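Local structure of alkylhalidase CmlS (Streptomyces venezuelae, 3I3L) at residues 22-27 against 45-50; 27-32 against 178-183; 49-54 against 141-146. The protein binds FAD and probably acts as a flavin-dependent halogenase in the biosynthesis of the antibiotic chloramphenicol. All coordinates share one frame; numbering follows the deposited sequence.

Contact 1 (22-27 against 45-50); sequences TRSKVA and LGHDVT
Strands 25-27 and 48-50 run parallel, their axes 19° apart, with K25 beside D48, V26 beside V49 and A27 beside T50. Three backbone bonds join them: D48 N to S24 O, V26 N to D48 O (2.9 Å) and T50 N to V26 O. Ahead of the strands a side chain continues the pairing, for S24 N gives a nearly straight hydrogen bond to H47 ND1 at 3.0 Å, near the ring edge and tilted slightly out of its plane. H47 suits this place because its two ring nitrogens can serve different partners, and NE2 is hydrogen-bonded to D343 OD1. R23 lies across the imidazole at about a right angle, its CD over one face, 3.4 Å from the ring centroid in a CH-pi contact. A bend at chi2 (-66°) turns the R23 chain so that NE reaches L45 O at 3.0 Å, in that carbonyl's plane. This carbonyl lies at the end of helix 33-44, where G46, with positive phi, closes a Schellman motif. On the sheet face that also carries A27 and T50, K25 and D48 lie side by side, and K25 bends at its last torsion (chi4 65°) so that NZ forms a salt bridge with D48 OD2 at 3.2 Å, from above the carboxylate plane. A water donates to D48 O and also bonds T50 OG1. V26 and V49 point to the other face, where both touch L42. As ND1 accepts the S24 amide proton, the hydrogen on H47 is probably at NE2; the ring therefore links the S24 amide, just ahead of the strand, to helix 327-347 by hydrogen bonds at both nitrogens.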
loop_
_atom_site.group_PDB
_atom_site.type_symbol
_atom_site.label_atom_id
_atom_site.label_comp_id
_atom_site.label_asym_id
_atom_site.label_seq_id
_atom_site.Cartn_x
_atom_site.Cartn_y
_atom_site.Cartn_z
ATOM N N THR A 22 -17.407 -17.757 -21.740
ATOM C CA THR A 22 -17.419 -18.431 -20.404
ATOM C C THR A 22 -17.177 -17.457 -19.248
ATOM O O THR A 22 -16.291 -16.598 -19.321
ATOM C CB THR A 22 -16.334 -19.512 -20.303
ATOM O OG1 THR A 22 -16.451 -20.410 -21.406
ATOM C CG2 THR A 22 -16.476 -20.308 -19.006
ATOM N N ARG A 23 -17.982 -17.609 -18.211
ATOM C CA ARG A 23 -17.828 -16.909 -16.951
ATOM C C ARG A 23 -17.951 -17.881 -15.773
ATOM O O ARG A 23 -18.556 -18.951 -15.911
ATOM C CB ARG A 23 -18.870 -15.788 -16.819
ATOM C CG ARG A 23 -18.744 -14.714 -17.895
ATOM C CD ARG A 23 -17.417 -13.932 -17.760
ATOM N NE ARG A 23 -17.343 -12.786 -18.686
ATOM C CZ ARG A 23 -17.078 -12.881 -19.972
ATOM N NH1 ARG A 23 -16.788 -14.091 -20.516
ATOM N NH2 ARG A 23 -17.049 -11.742 -20.683
ATOM N N SER A 24 -17.423 -17.481 -14.607
ATOM C CA SER A 24 -17.305 -18.335 -13.436
ATOM C C SER A 24 -18.301 -17.978 -12.364
ATOM O O SER A 24 -18.722 -16.851 -12.217
ATOM C CB SER A 24 -15.893 -18.228 -12.825
ATOM O OG SER A 24 -14.922 -18.839 -13.678
ATOM N N LYS A 25 -18.689 -18.996 -11.610
ATOM C CA LYS A 25 -19.332 -18.780 -10.327
ATOM C C LYS A 25 -18.260 -18.585 -9.240
ATOM O O LYS A 25 -17.385 -19.464 -9.045
ATOM C CB LYS A 25 -20.169 -20.006 -9.981
ATOM C CG LYS A 25 -21.168 -19.774 -8.862
ATOM C CD LYS A 25 -22.227 -20.893 -8.879
ATOM C CE LYS A 25 -23.372 -20.601 -7.905
ATOM N NZ LYS A 25 -24.166 -19.351 -8.334
ATOM N N VAL A 26 -18.352 -17.489 -8.493
ATOM C CA VAL A 26 -17.305 -17.181 -7.526
ATOM C C VAL A 26 -17.856 -16.881 -6.167
ATOM O O VAL A 26 -18.669 -15.970 -6.035
ATOM C CB VAL A 26 -16.457 -15.935 -7.962
ATOM C CG1 VAL A 26 -15.311 -15.752 -6.994
ATOM C CG2 VAL A 26 -15.951 -16.100 -9.386
ATOM N N ALA A 27 -17.413 -17.632 -5.163
ATOM C CA ALA A 27 -17.725 -17.351 -3.780
ATOM C C ALA A 27 -16.669 -16.392 -3.196
ATOM O O ALA A 27 -15.462 -16.518 -3.482
ATOM C CB ALA A 27 -17.699 -18.621 -2.936
ATOM N N LEU A 45 -16.941 -7.567 -14.736
ATOM C CA LEU A 45 -16.280 -8.434 -15.711
ATOM C C LEU A 45 -17.197 -9.586 -16.203
ATOM O O LEU A 45 -16.784 -10.414 -17.002
ATOM C CB LEU A 45 -14.960 -9.000 -15.189
ATOM C CG LEU A 45 -13.863 -7.982 -14.869
ATOM C CD1 LEU A 45 -12.716 -8.674 -14.124
ATOM C CD2 LEU A 45 -13.349 -7.296 -16.166
ATOM N N GLY A 46 -18.427 -9.615 -15.690
ATOM C CA GLY A 46 -19.467 -10.469 -16.181
ATOM C C GLY A 46 -19.567 -11.810 -15.472
ATOM O O GLY A 46 -20.152 -12.734 -16.027
ATOM N N HIS A 47 -19.012 -11.929 -14.263
ATOM C CA HIS A 47 -19.038 -13.176 -13.542
ATOM C C HIS A 47 -20.121 -13.195 -12.537
ATOM O O HIS A 47 -20.738 -12.180 -12.259
ATOM C CB HIS A 47 -17.644 -13.482 -12.924
ATOM C CG HIS A 47 -16.557 -13.561 -13.951
ATOM N ND1 HIS A 47 -16.115 -14.755 -14.480
ATOM C CD2 HIS A 47 -15.842 -12.592 -14.565
ATOM C CE1 HIS A 47 -15.186 -14.523 -15.397
ATOM N NE2 HIS A 47 -14.995 -13.219 -15.464
ATOM N N ASP A 48 -20.342 -14.366 -11.941
ATOM C CA ASP A 48 -21.508 -14.568 -11.097
ATOM C C ASP A 48 -21.087 -14.647 -9.589
ATOM O O ASP A 48 -20.460 -15.647 -9.139
ATOM C CB ASP A 48 -22.180 -15.859 -11.584
ATOM C CG ASP A 48 -23.353 -16.302 -10.715
ATOM O OD1 ASP A 48 -23.841 -15.516 -9.915
ATOM O OD2 ASP A 48 -23.807 -17.450 -10.868
ATOM N N VAL A 49 -21.384 -13.589 -8.824
ATOM C CA VAL A 49 -20.725 -13.412 -7.522
ATOM C C VAL A 49 -21.653 -13.677 -6.345
ATOM O O VAL A 49 -22.790 -13.197 -6.322
ATOM C CB VAL A 49 -20.092 -12.005 -7.387
ATOM C CG1 VAL A 49 -19.498 -11.850 -6.029
ATOM C CG2 VAL A 49 -19.009 -11.781 -8.478
ATOM N N THR A 50 -21.150 -14.400 -5.347
ATOM C CA THR A 50 -21.807 -14.447 -4.038
ATOM C C THR A 50 -20.860 -14.008 -2.875
ATOM O O THR A 50 -19.778 -14.508 -2.763
ATOM C CB THR A 50 -22.458 -15.830 -3.802
ATOM O OG1 THR A 50 -23.474 -16.045 -4.820
ATOM C CG2 THR A 50 -23.107 -15.892 -2.433
HETATM O O HOH W 1 -22.051 -17.032 -6.849
#

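Contact 2 (27-32 against 178-183); sequences AIIGGG and DFVIDA. With FAD (flavin-adenine dinucleotide), chain B.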
loop_
_atom_site.group_PDB
_atom_site.type_symbol
_atom_site.label_atom_id
_atom_site.label_comp_id
_atom_site.label_asym_id
_atom_site.label_seq_id
_atom_site.Cartn_x
_atom_site.Cartn_y
_atom_site.Cartn_z
ATOM N N ALA A 27 -17.413 -17.632 -5.163
ATOM C CA ALA A 27 -17.725 -17.351 -3.780
ATOM C C ALA A 27 -16.669 -16.392 -3.196
ATOM O O ALA A 27 -15.462 -16.518 -3.482
ATOM C CB ALA A 27 -17.699 -18.621 -2.936
ATOM N N ILE A 28 -17.148 -15.428 -2.403
ATOM C CA ILE A 28 -16.281 -14.488 -1.788
ATOM C C ILE A 28 -16.518 -14.491 -0.322
ATOM O O ILE A 28 -17.615 -14.188 0.138
ATOM C CB ILE A 28 -16.470 -13.062 -2.335
ATOM C CG1 ILE A 28 -15.993 -12.969 -3.788
ATOM C CG2 ILE A 28 -15.576 -12.064 -1.507
ATOM C CD1 ILE A 28 -16.335 -11.476 -4.364
ATOM N N ILE A 29 -15.484 -14.815 0.433
ATOM C CA ILE A 29 -15.570 -14.793 1.912
ATOM C C ILE A 29 -15.190 -13.425 2.453
ATOM O O ILE A 29 -14.028 -13.024 2.331
ATOM C CB ILE A 29 -14.544 -15.822 2.511
ATOM C CG1 ILE A 29 -14.798 -17.223 1.970
ATOM C CG2 ILE A 29 -14.559 -15.850 4.025
ATOM C CD1 ILE A 29 -13.531 -18.149 2.002
ATOM N N GLY A 30 -16.141 -12.733 3.105
ATOM C CA GLY A 30 -15.916 -11.432 3.686
ATOM C C GLY A 30 -16.493 -10.293 2.862
ATOM O O GLY A 30 -16.327 -10.237 1.668
ATOM N N GLY A 31 -17.194 -9.369 3.515
ATOM C CA GLY A 31 -17.726 -8.204 2.802
ATOM C C GLY A 31 -17.103 -6.877 3.212
ATOM O O GLY A 31 -17.770 -5.836 3.134
ATOM N N GLY A 32 -15.839 -6.894 3.681
ATOM C CA GLY A 32 -15.113 -5.627 3.920
ATOM C C GLY A 32 -14.689 -5.095 2.546
ATOM O O GLY A 32 -15.134 -5.627 1.549
ATOM N N ASP A 178 -16.765 -22.289 -8.809
ATOM C CA ASP A 178 -15.589 -22.462 -9.610
ATOM C C ASP A 178 -14.321 -21.868 -8.931
ATOM O O ASP A 178 -13.214 -22.467 -9.018
ATOM C CB ASP A 178 -15.759 -21.767 -10.945
ATOM C CG ASP A 178 -16.917 -22.354 -11.756
ATOM O OD1 ASP A 178 -16.935 -23.588 -11.856
ATOM O OD2 ASP A 178 -17.762 -21.569 -12.267
ATOM N N PHE A 179 -14.490 -20.689 -8.326
ATOM C CA PHE A 179 -13.386 -20.042 -7.603
ATOM C C PHE A 179 -13.844 -19.560 -6.261
ATOM O O PHE A 179 -15.088 -19.409 -6.018
ATOM C CB PHE A 179 -12.770 -18.890 -8.390
ATOM C CG PHE A 179 -12.035 -19.320 -9.594
ATOM C CD1 PHE A 179 -10.681 -19.569 -9.546
ATOM C CD2 PHE A 179 -12.686 -19.420 -10.821
ATOM C CE1 PHE A 179 -9.968 -19.969 -10.685
ATOM C CE2 PHE A 179 -11.975 -19.845 -11.993
ATOM C CZ PHE A 179 -10.627 -20.087 -11.928
ATOM N N VAL A 180 -12.867 -19.377 -5.357
ATOM C CA VAL A 180 -13.116 -18.716 -4.109
ATOM C C VAL A 180 -12.117 -17.598 -3.882
ATOM O O VAL A 180 -10.941 -17.743 -4.201
ATOM C CB VAL A 180 -13.117 -19.707 -2.909
ATOM C CG1 VAL A 180 -11.780 -20.452 -2.766
ATOM C CG2 VAL A 180 -13.488 -18.942 -1.601
ATOM N N ILE A 181 -12.587 -16.466 -3.363
ATOM C CA ILE A 181 -11.685 -15.421 -2.906
ATOM C C ILE A 181 -11.797 -15.362 -1.380
ATOM O O ILE A 181 -12.903 -15.119 -0.843
ATOM C CB ILE A 181 -12.031 -14.023 -3.486
ATOM C CG1 ILE A 181 -11.625 -13.933 -4.964
ATOM C CG2 ILE A 181 -11.333 -12.890 -2.634
ATOM C CD1 ILE A 181 -12.189 -12.722 -5.608
ATOM N N ASP A 182 -10.679 -15.536 -0.685
ATOM C CA ASP A 182 -10.699 -15.235 0.773
ATOM C C ASP A 182 -10.408 -13.747 0.996
ATOM O O ASP A 182 -9.293 -13.280 0.791
ATOM C CB ASP A 182 -9.709 -16.089 1.543
ATOM C CG ASP A 182 -9.827 -15.926 3.065
ATOM O OD1 ASP A 182 -10.617 -15.055 3.542
ATOM O OD2 ASP A 182 -9.085 -16.659 3.785
ATOM N N ALA A 183 -11.436 -13.000 1.395
ATOM C CA ALA A 183 -11.264 -11.595 1.721
ATOM C C ALA A 183 -11.746 -11.453 3.146
ATOM O O ALA A 183 -12.375 -10.450 3.512
ATOM C CB ALA A 183 -12.089 -10.747 0.769
HETATM P PA FAD B . -11.487 -6.481 6.827
HETATM O O1A FAD B . -11.083 -7.096 8.146
HETATM O O2A FAD B . -11.690 -5.006 6.814
HETATM O O5B FAD B . -12.853 -7.223 6.327
HETATM C C5B FAD B . -12.974 -8.629 6.407
HETATM C C4B FAD B . -14.435 -9.065 6.658
HETATM O O4B FAD B . -14.470 -10.511 6.619
HETATM C C3B FAD B . -14.949 -8.656 8.017
HETATM O O3B FAD B . -16.070 -7.838 7.871
HETATM C C2B FAD B . -15.333 -9.974 8.708
HETATM O O2B FAD B . -16.567 -9.871 9.346
HETATM C C1B FAD B . -15.406 -10.973 7.563
HETATM N N9A FAD B . -15.092 -12.360 7.849
HETATM C C8A FAD B . -14.035 -12.843 8.563
HETATM N N7A FAD B . -14.092 -14.192 8.560
HETATM C C5A FAD B . -15.220 -14.585 7.924
HETATM C C6A FAD B . -15.755 -15.833 7.663
HETATM N N6A FAD B . -15.141 -16.934 8.057
HETATM N N1A FAD B . -16.910 -15.894 6.931
HETATM C C2A FAD B . -17.557 -14.763 6.499
HETATM N N3A FAD B . -17.009 -13.544 6.756
HETATM C C4A FAD B . -15.857 -13.449 7.456
HETATM N N1 FAD B . -5.819 0.747 6.779
HETATM C C2 FAD B . -5.894 1.940 6.081
HETATM O O2 FAD B . -6.068 1.880 4.871
HETATM N N3 FAD B . -5.755 3.147 6.713
HETATM C C4 FAD B . -5.539 3.208 8.064
HETATM O O4 FAD B . -5.437 4.344 8.629
HETATM C C4X FAD B . -5.429 2.010 8.774
HETATM N N5 FAD B . -5.232 2.035 10.128
HETATM C C5X FAD B . -5.231 0.853 10.832
HETATM C C6 FAD B . -5.018 0.866 12.218
HETATM C C7 FAD B . -4.938 -0.322 12.904
HETATM C C7M FAD B . -4.729 -0.342 14.400
HETATM C C8 FAD B . -5.130 -1.509 12.205
HETATM C C8M FAD B . -5.155 -2.803 12.916
HETATM C C9 FAD B . -5.301 -1.544 10.817
HETATM C C9A FAD B . -5.354 -0.328 10.152
HETATM N N10 FAD B . -5.584 -0.372 8.807
HETATM C C10 FAD B . -5.574 0.775 8.107
HETATM C "C1'" FAD B . -5.569 -1.725 8.179
HETATM C "C2'" FAD B . -6.864 -1.966 7.441
HETATM O "O2'" FAD B . -7.897 -1.684 8.297
HETATM C "C3'" FAD B . -7.019 -3.336 6.836
HETATM O "O3'" FAD B . -5.976 -3.558 5.913
HETATM C "C4'" FAD B . -8.373 -3.449 6.059
HETATM O "O4'" FAD B . -9.474 -3.419 6.925
HETATM C "C5'" FAD B . -8.429 -4.782 5.325
HETATM O "O5'" FAD B . -9.599 -4.871 4.564
HETATM P P FAD B . -10.124 -6.337 4.295
HETATM O O1P FAD B . -8.970 -7.212 3.858
HETATM O O2P FAD B . -11.369 -6.276 3.416
HETATM O O3P FAD B . -10.445 -6.963 5.752
#
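With CG1 of I29 set beside its own backbone N (chi1 -57°), CD1 is led out over the sheet face, where it meets V180 CG2 at 3.7 Å, the two side chains lying obliquely to each other; the CG2 branch is left for the cofactor and lies 3.7 Å from FAD N1A. V180 answers with chi1 59°, which puts CG2 anti to the backbone N and against I29 CD1. A branched isoleucine thus serves two neighbours at once, one methyl for the sheet and one for the adenine. On the other face I28 and I181 lie side by side, CG1 of I28 4.1 Å from CB of I181, and both pack on A38 of helix 33-44. The parallel strands are joined by bonds from A27 N to F179 O, from I181 N to A27 O and from I29 N to I181 O (2.9 Å). Past the strand, G30 adopts a positive phi of 103°, which suits a residue without a CB to crowd the preceding carbonyl; its bare CA approaches FAD O4B at 3.4 Å. G32, the N-cap of helix 33-44, likewise has no side chain to obstruct the ribose-phosphate link. Strand, turn and helix match the GxGxxG pattern (G30, G32, G35), consistent with the dinucleotide-binding turn of a Rossmann-type FAD domain.

Contact 3 (49-54 against 141-146); sequences VTIYER and RGITVH. With FAD (flavin-adenine dinucleotide), chain B.
Y52 and H146 lie side by side, CE1 of the tyrosine 3.4 Å from CD2 of the histidine, with ring planes 41° apart. T50 CG2 touches the same CD2 carbon, so the imidazole packs against two side chains of the neighbouring strand. On the opposite face I51 CD1 spans I143 CG2 (4.0 Å) and V145 CG2, and V49 CG1 joins the same I143 methyl; these beta-branched residues suit a strand buried under helix 127-140, whose L135 meets both I51 and V145. Behind the side chains, parallel backbones are held by I51 N to T144 O, H146 N to I51 O (2.8 Å) and, just past the strand end, E53 N to H146 O. A water bridges V49 O and T144 OG1. A bend at chi2 (57°) turns the E53 carboxylate toward the ribose hydroxyls, where OE1 accepts from FAD O3B at 2.9 Å and OE2 from FAD O2B at 2.4 Å, so short that its exact length is doubtful; the amides of G31 and S55 bind the same two oxygens. R54 lays one face of its guanidinium over FAD C8A, and its NE is hydrogen-bonded to O2B. An acidic residue ending the second strand and holding both ribose hydroxyls is characteristic of Rossmann-type dinucleotide-binding domains, here for FAD.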
loop_
_atom_site.group_PDB
_atom_site.type_symbol
_atom_site.label_atom_id
_atom_site.label_comp_id
_atom_site.label_asym_id
_atom_site.label_seq_id
_atom_site.Cartn_x
_atom_site.Cartn_y
_atom_site.Cartn_z
ATOM N N VAL A 49 -21.384 -13.589 -8.824
ATOM C CA VAL A 49 -20.725 -13.412 -7.522
ATOM C C VAL A 49 -21.653 -13.677 -6.345
ATOM O O VAL A 49 -22.790 -13.197 -6.322
ATOM C CB VAL A 49 -20.092 -12.005 -7.387
ATOM C CG1 VAL A 49 -19.498 -11.850 -6.029
ATOM C CG2 VAL A 49 -19.009 -11.781 -8.478
ATOM N N THR A 50 -21.150 -14.400 -5.347
ATOM C CA THR A 50 -21.807 -14.447 -4.038
ATOM C C THR A 50 -20.860 -14.008 -2.875
ATOM O O THR A 50 -19.778 -14.508 -2.763
ATOM C CB THR A 50 -22.458 -15.830 -3.802
ATOM O OG1 THR A 50 -23.474 -16.045 -4.820
ATOM C CG2 THR A 50 -23.107 -15.892 -2.433
ATOM N N ILE A 51 -21.314 -13.096 -2.011
ATOM C CA ILE A 51 -20.512 -12.644 -0.896
ATOM C C ILE A 51 -21.117 -13.099 0.419
ATOM O O ILE A 51 -22.273 -12.739 0.729
ATOM C CB ILE A 51 -20.409 -11.097 -0.858
ATOM C CG1 ILE A 51 -19.811 -10.559 -2.174
ATOM C CG2 ILE A 51 -19.617 -10.699 0.347
ATOM C CD1 ILE A 51 -19.838 -9.024 -2.311
ATOM N N TYR A 52 -20.320 -13.836 1.209
ATOM C CA TYR A 52 -20.683 -14.307 2.540
ATOM C C TYR A 52 -19.939 -13.503 3.611
ATOM O O TYR A 52 -18.718 -13.551 3.669
ATOM C CB TYR A 52 -20.296 -15.772 2.694
ATOM C CG TYR A 52 -20.925 -16.687 1.659
ATOM C CD1 TYR A 52 -22.214 -17.225 1.856
ATOM C CD2 TYR A 52 -20.253 -17.011 0.499
ATOM C CE1 TYR A 52 -22.821 -18.050 0.928
ATOM C CE2 TYR A 52 -20.844 -17.834 -0.470
ATOM C CZ TYR A 52 -22.142 -18.347 -0.235
ATOM O OH TYR A 52 -22.750 -19.127 -1.144
ATOM N N GLU A 53 -20.680 -12.708 4.400
ATOM C CA GLU A 53 -20.142 -11.891 5.467
ATOM C C GLU A 53 -20.696 -12.376 6.804
ATOM O O GLU A 53 -21.928 -12.494 6.962
ATOM C CB GLU A 53 -20.521 -10.428 5.210
ATOM C CG GLU A 53 -20.340 -9.476 6.412
ATOM C CD GLU A 53 -18.912 -9.456 6.955
ATOM O OE1 GLU A 53 -17.995 -9.175 6.165
ATOM O OE2 GLU A 53 -18.698 -9.736 8.159
ATOM N N ARG A 54 -19.821 -12.690 7.763
ATOM C CA ARG A 54 -20.325 -13.275 9.050
ATOM C C ARG A 54 -21.076 -12.254 9.922
ATOM O O ARG A 54 -21.872 -12.633 10.798
ATOM C CB ARG A 54 -19.171 -13.851 9.879
ATOM C CG ARG A 54 -18.115 -12.784 10.246
ATOM C CD ARG A 54 -16.985 -13.339 11.082
ATOM N NE ARG A 54 -16.059 -12.247 11.486
ATOM C CZ ARG A 54 -14.867 -12.446 12.055
ATOM N NH1 ARG A 54 -14.432 -13.710 12.281
ATOM N NH2 ARG A 54 -14.088 -11.391 12.366
ATOM N N ARG A 141 -26.407 -4.064 -7.474
ATOM C CA ARG A 141 -26.059 -4.449 -8.830
ATOM C C ARG A 141 -26.489 -5.886 -9.093
ATOM O O ARG A 141 -26.231 -6.454 -10.164
ATOM C CB ARG A 141 -24.594 -4.180 -9.134
ATOM C CG ARG A 141 -24.214 -2.732 -8.930
ATOM C CD ARG A 141 -22.763 -2.431 -9.162
ATOM N NE ARG A 141 -22.479 -0.989 -8.970
ATOM C CZ ARG A 141 -21.366 -0.395 -9.394
ATOM N NH1 ARG A 141 -20.445 -1.115 -10.001
ATOM N NH2 ARG A 141 -21.177 0.918 -9.205
ATOM N N GLY A 142 -27.149 -6.464 -8.101
ATOM C CA GLY A 142 -27.711 -7.827 -8.245
ATOM C C GLY A 142 -26.751 -8.931 -7.801
ATOM O O GLY A 142 -27.054 -10.117 -7.960
ATOM N N ILE A 143 -25.606 -8.527 -7.231
ATOM C CA ILE A 143 -24.689 -9.431 -6.538
ATOM C C ILE A 143 -25.385 -9.953 -5.339
ATOM O O ILE A 143 -25.980 -9.183 -4.576
ATOM C CB ILE A 143 -23.342 -8.714 -6.081
ATOM C CG1 ILE A 143 -22.489 -8.345 -7.310
ATOM C CG2 ILE A 143 -22.605 -9.596 -5.167
ATOM C CD1 ILE A 143 -21.548 -7.040 -7.125
ATOM N N THR A 144 -25.289 -11.267 -5.141
ATOM C CA THR A 144 -25.905 -11.915 -3.987
ATOM C C THR A 144 -25.075 -11.699 -2.731
ATOM O O THR A 144 -23.868 -12.011 -2.720
ATOM C CB THR A 144 -26.009 -13.470 -4.251
ATOM O OG1 THR A 144 -26.672 -13.692 -5.498
ATOM C CG2 THR A 144 -26.778 -14.190 -3.102
ATOM N N VAL A 145 -25.698 -11.197 -1.670
ATOM C CA VAL A 145 -24.960 -10.916 -0.463
ATOM C C VAL A 145 -25.679 -11.565 0.717
ATOM O O VAL A 145 -26.845 -11.303 0.918
ATOM C CB VAL A 145 -24.776 -9.353 -0.213
ATOM C CG1 VAL A 145 -24.262 -9.075 1.205
ATOM C CG2 VAL A 145 -23.866 -8.705 -1.260
ATOM N N HIS A 146 -24.980 -12.379 1.500
ATOM C CA HIS A 146 -25.510 -12.927 2.723
ATOM C C HIS A 146 -24.739 -12.390 3.929
ATOM O O HIS A 146 -23.621 -12.852 4.234
ATOM C CB HIS A 146 -25.422 -14.460 2.738
ATOM C CG HIS A 146 -26.027 -15.136 1.542
ATOM N ND1 HIS A 146 -27.346 -14.955 1.178
ATOM C CD2 HIS A 146 -25.511 -16.040 0.666
ATOM C CE1 HIS A 146 -27.611 -15.704 0.118
ATOM N NE2 HIS A 146 -26.518 -16.373 -0.213
HETATM P PA FAD B . -11.487 -6.481 6.827
HETATM O O1A FAD B . -11.083 -7.096 8.146
HETATM O O2A FAD B . -11.690 -5.006 6.814
HETATM O O5B FAD B . -12.853 -7.223 6.327
HETATM C C5B FAD B . -12.974 -8.629 6.407
HETATM C C4B FAD B . -14.435 -9.065 6.658
HETATM O O4B FAD B . -14.470 -10.511 6.619
HETATM C C3B FAD B . -14.949 -8.656 8.017
HETATM O O3B FAD B . -16.070 -7.838 7.871
HETATM C C2B FAD B . -15.333 -9.974 8.708
HETATM O O2B FAD B . -16.567 -9.871 9.346
HETATM C C1B FAD B . -15.406 -10.973 7.563
HETATM N N9A FAD B . -15.092 -12.360 7.849
HETATM C C8A FAD B . -14.035 -12.843 8.563
HETATM N N7A FAD B . -14.092 -14.192 8.560
HETATM C C5A FAD B . -15.220 -14.585 7.924
HETATM C C6A FAD B . -15.755 -15.833 7.663
HETATM N N6A FAD B . -15.141 -16.934 8.057
HETATM N N1A FAD B . -16.910 -15.894 6.931
HETATM C C2A FAD B . -17.557 -14.763 6.499
HETATM N N3A FAD B . -17.009 -13.544 6.756
HETATM C C4A FAD B . -15.857 -13.449 7.456
HETATM N N1 FAD B . -5.819 0.747 6.779
HETATM C C2 FAD B . -5.894 1.940 6.081
HETATM O O2 FAD B . -6.068 1.880 4.871
HETATM N N3 FAD B . -5.755 3.147 6.713
HETATM C C4 FAD B . -5.539 3.208 8.064
HETATM O O4 FAD B . -5.437 4.344 8.629
HETATM C C4X FAD B . -5.429 2.010 8.774
HETATM N N5 FAD B . -5.232 2.035 10.128
HETATM C C5X FAD B . -5.231 0.853 10.832
HETATM C C6 FAD B . -5.018 0.866 12.218
HETATM C C7 FAD B . -4.938 -0.322 12.904
HETATM C C7M FAD B . -4.729 -0.342 14.400
HETATM C C8 FAD B . -5.130 -1.509 12.205
HETATM C C8M FAD B . -5.155 -2.803 12.916
HETATM C C9 FAD B . -5.301 -1.544 10.817
HETATM C C9A FAD B . -5.354 -0.328 10.152
HETATM N N10 FAD B . -5.584 -0.372 8.807
HETATM C C10 FAD B . -5.574 0.775 8.107
HETATM C "C1'" FAD B . -5.569 -1.725 8.179
HETATM C "C2'" FAD B . -6.864 -1.966 7.441
HETATM O "O2'" FAD B . -7.897 -1.684 8.297
HETATM C "C3'" FAD B . -7.019 -3.336 6.836
HETATM O "O3'" FAD B . -5.976 -3.558 5.913
HETATM C "C4'" FAD B . -8.373 -3.449 6.059
HETATM O "O4'" FAD B . -9.474 -3.419 6.925
HETATM C "C5'" FAD B . -8.429 -4.782 5.325
HETATM O "O5'" FAD B . -9.599 -4.871 4.564
HETATM P P FAD B . -10.124 -6.337 4.295
HETATM O O1P FAD B . -8.970 -7.212 3.858
HETATM O O2P FAD B . -11.369 -6.276 3.416
HETATM O O3P FAD B . -10.445 -6.963 5.752
HETATM O O HOH W 2 -25.113 -13.274 -7.973
#

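In the fold
The three contacts are successive seams in the parallel part of one mixed sheet, in the order 144-146, 48-52, 25-29, 179-182. Contacts 1 and 2 share A27, with centres about 11 Å apart, and contacts 1 and 3 share V49 and T50, centres about 12 Å apart. Contact 1 lies at the end of the strands away from the cofactor, the A27 side chain being about 10 Å from FAD. Contacts 2 and 3, centres about 9 Å apart, converge on it: G30 N lies 2.8 Å from Y52 O, and G31 N 2.8 Å from E53 OE1, so the glycine turn and the ribose-binding glutamate are tied directly together around the adenosine half of FAD.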